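Allophycocyanin beta-18 subunit apoprotein (Chroococcidiopsis thermalis PCC 7203, PDB 6HRK) binds the bilin biliverdin IX alpha and, as an artificial biliprotein derived from a far-red allophycocyanin subunit, fluoresces in the far-red. Local coordinates at residues G91-L94 with C95-A98. The protein carries 18 engineered substitutions. Residues are numbered along the deposited sequence; the frame is centred on the assembly and turned at random.
Sequences GIPL and CPTA. Engineered in segment 95-98: C95 (natural residue Gly). With BLA (biliverdine IX alpha), chain E.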
loop_
_atom_site.group_PDB
_atom_site.type_symbol
_atom_site.label_atom_id
_atom_site.label_comp_id
_atom_site.label_asym_id
_atom_site.label_seq_id
_atom_site.Cartn_x
_atom_site.Cartn_y
_atom_site.Cartn_z
ATOM N N GLY A 91 -7.689 -16.824 -2.408
ATOM C CA GLY A 91 -6.729 -16.991 -3.498
ATOM C C GLY A 91 -6.107 -15.698 -3.996
ATOM O O GLY A 91 -5.690 -15.616 -5.154
ATOM N N ILE A 92 -6.051 -14.685 -3.129
ATOM C CA ILE A 92 -5.299 -13.466 -3.398
ATOM C C ILE A 92 -3.875 -13.742 -2.905
ATOM O O ILE A 92 -3.684 -13.942 -1.702
ATOM C CB ILE A 92 -5.894 -12.243 -2.665
ATOM C CG1 ILE A 92 -7.332 -11.984 -3.138
ATOM C CG2 ILE A 92 -5.033 -11.003 -2.902
ATOM C CD1 ILE A 92 -8.141 -11.095 -2.217
ATOM N N PRO A 93 -2.878 -13.776 -3.819
ATOM C CA PRO A 93 -1.524 -14.107 -3.363
ATOM C C PRO A 93 -0.887 -12.991 -2.526
ATOM O O PRO A 93 -1.065 -11.808 -2.826
ATOM C CB PRO A 93 -0.748 -14.348 -4.672
ATOM C CG PRO A 93 -1.754 -14.334 -5.770
ATOM C CD PRO A 93 -2.906 -13.527 -5.270
ATOM N N LEU A 94 -0.143 -13.386 -1.496
ATOM C CA LEU A 94 0.371 -12.456 -0.480
ATOM C C LEU A 94 1.607 -11.661 -0.916
ATOM O O LEU A 94 1.767 -10.510 -0.500
ATOM C CB LEU A 94 0.668 -13.200 0.835
ATOM C CG LEU A 94 -0.489 -13.427 1.822
ATOM C CD1 LEU A 94 -1.804 -13.788 1.145
ATOM C CD2 LEU A 94 -0.100 -14.505 2.826
ATOM N N CYS A 95 2.473 -12.265 -1.733
ATOM C CA CYS A 95 3.707 -11.601 -2.185
ATOM C C CYS A 95 3.438 -10.407 -3.120
ATOM O O CYS A 95 4.046 -9.351 -2.938
ATOM C CB CYS A 95 4.697 -12.603 -2.813
ATOM S SG CYS A 95 6.426 -12.068 -2.774
ATOM N N PRO A 96 2.533 -10.562 -4.116
ATOM C CA PRO A 96 2.102 -9.404 -4.925
ATOM C C PRO A 96 1.403 -8.307 -4.119
ATOM O O PRO A 96 1.616 -7.128 -4.395
ATOM C CB PRO A 96 1.123 -10.015 -5.935
ATOM C CG PRO A 96 1.502 -11.445 -6.018
ATOM C CD PRO A 96 1.987 -11.821 -4.652
ATOM N N THR A 97 0.571 -8.701 -3.151
ATOM C CA THR A 97 -0.062 -7.760 -2.212
ATOM C C THR A 97 0.988 -6.961 -1.442
ATOM O O THR A 97 0.839 -5.752 -1.248
ATOM C CB THR A 97 -0.975 -8.492 -1.200
ATOM O OG1 THR A 97 -1.902 -9.332 -1.901
ATOM C CG2 THR A 97 -1.751 -7.503 -0.332
ATOM N N ALA A 98 2.043 -7.648 -1.005
ATOM C CA ALA A 98 3.166 -7.002 -0.328
ATOM C C ALA A 98 3.894 -6.044 -1.266
ATOM O O ALA A 98 4.181 -4.908 -0.885
ATOM C CB ALA A 98 4.129 -8.043 0.228
HETATM C CHA BLA E . -11.704 -9.031 -1.337
HETATM N NA BLA E . -10.283 -7.527 0.249
HETATM C C1A BLA E . -11.307 -8.368 -0.036
HETATM C C2A BLA E . -12.079 -8.585 1.215
HETATM C C3A BLA E . -11.453 -7.849 2.208
HETATM C C4A BLA E . -10.301 -7.159 1.559
HETATM C CMA BLA E . -11.884 -7.774 3.652
HETATM C CAA BLA E . -13.307 -9.464 1.358
HETATM C CBA BLA E . -14.580 -8.665 1.630
HETATM C CGA BLA E . -14.811 -7.590 0.596
HETATM O O1A BLA E . -14.464 -6.422 0.872
HETATM O O2A BLA E . -15.337 -7.903 -0.491
HETATM C CHB BLA E . -9.274 -6.245 2.207
HETATM N NB BLA E . -11.099 -4.802 3.327
HETATM C C1B BLA E . -9.797 -5.134 3.101
HETATM C C2B BLA E . -8.938 -4.280 3.824
HETATM C C3B BLA E . -9.695 -3.363 4.547
HETATM C C4B BLA E . -11.068 -3.767 4.179
HETATM C CMB BLA E . -7.430 -4.353 3.805
HETATM O OB BLA E . -12.298 -3.111 4.675
HETATM C CAB BLA E . -9.189 -2.265 5.465
HETATM C CBB BLA E . -10.217 -1.183 5.716
HETATM N NC BLA E . -6.324 -7.499 -2.927
HETATM C C1C BLA E . -5.127 -6.931 -2.793
HETATM C C2C BLA E . -4.406 -7.015 -4.105
HETATM C C3C BLA E . -5.617 -7.018 -5.024
HETATM C C4C BLA E . -6.644 -7.892 -4.282
HETATM C CMC BLA E . -3.438 -5.863 -4.345
HETATM O OC BLA E . -4.690 -6.374 -1.800
HETATM C CAC BLA E . -5.333 -7.310 -6.505
HETATM C CBC BLA E . -4.985 -8.754 -6.778
HETATM C CHD BLA E . -8.073 -7.535 -4.664
HETATM N ND BLA E . -9.734 -8.118 -2.792
HETATM C C1D BLA E . -9.257 -8.256 -4.064
HETATM C C2D BLA E . -10.168 -9.155 -4.817
HETATM C C3D BLA E . -11.193 -9.565 -3.838
HETATM C C4D BLA E . -10.852 -8.862 -2.576
HETATM C CMD BLA E . -10.064 -9.597 -6.253
HETATM C CAD BLA E . -12.363 -10.491 -4.069
HETATM C CBD BLA E . -11.945 -11.948 -4.011
HETATM C CGD BLA E . -13.159 -12.780 -4.336
HETATM O O1D BLA E . -13.700 -13.416 -3.409
HETATM O O2D BLA E . -13.579 -12.793 -5.515
#
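T97 bonds through its hydroxyl to the carbonyl of P93, the N-cap residue of helix 94-115, where the loop after helix 77-90 turns into a helix of the globin-like phycobiliprotein fold beside the bilin pocket. T97 OG1 donates to P93 O at 2.8 Å, arriving tilted 28° from the carbonyl plane. With chi1 at -52° the hydroxyl stands beside the residue's own backbone N, facing back down the first turn, while CG2, opposite that N, is directed to the pigment and meets BLA OC at 3.5 Å. One branch thus grips the helix start and the other lines the pocket. I92 packs from the loop side: its CG2 rests 3.7 Å from T97 OG1, and its CD1 lies 3.4 Å from BLA ND, in the neighbouring ring of the bilin. Replacing T97 by alanine removes both OG1 and CG2, which is likely to leave P93 O without its side-chain donor and to open a gap beside I92 CG2 and BLA OC. On another side of the N-cap the two prolines pack ring to ring, P93 CB lying 3.7 Å from P96 CD; P96 CD also lies 3.6 Å from P93 O, the oxygen that takes the T97 hydroxyl. Farther out, F87 of helix 77-90 touches I92, L94 and T97, and R54 and D55 hydrogen-bond the chromophore. P96 and the engineered C95 both touch Y33. The regular helical bonding begins one residue on from P93, with A98 N donating to L94 O at 2.9 Å and an N-H...O angle of 151°.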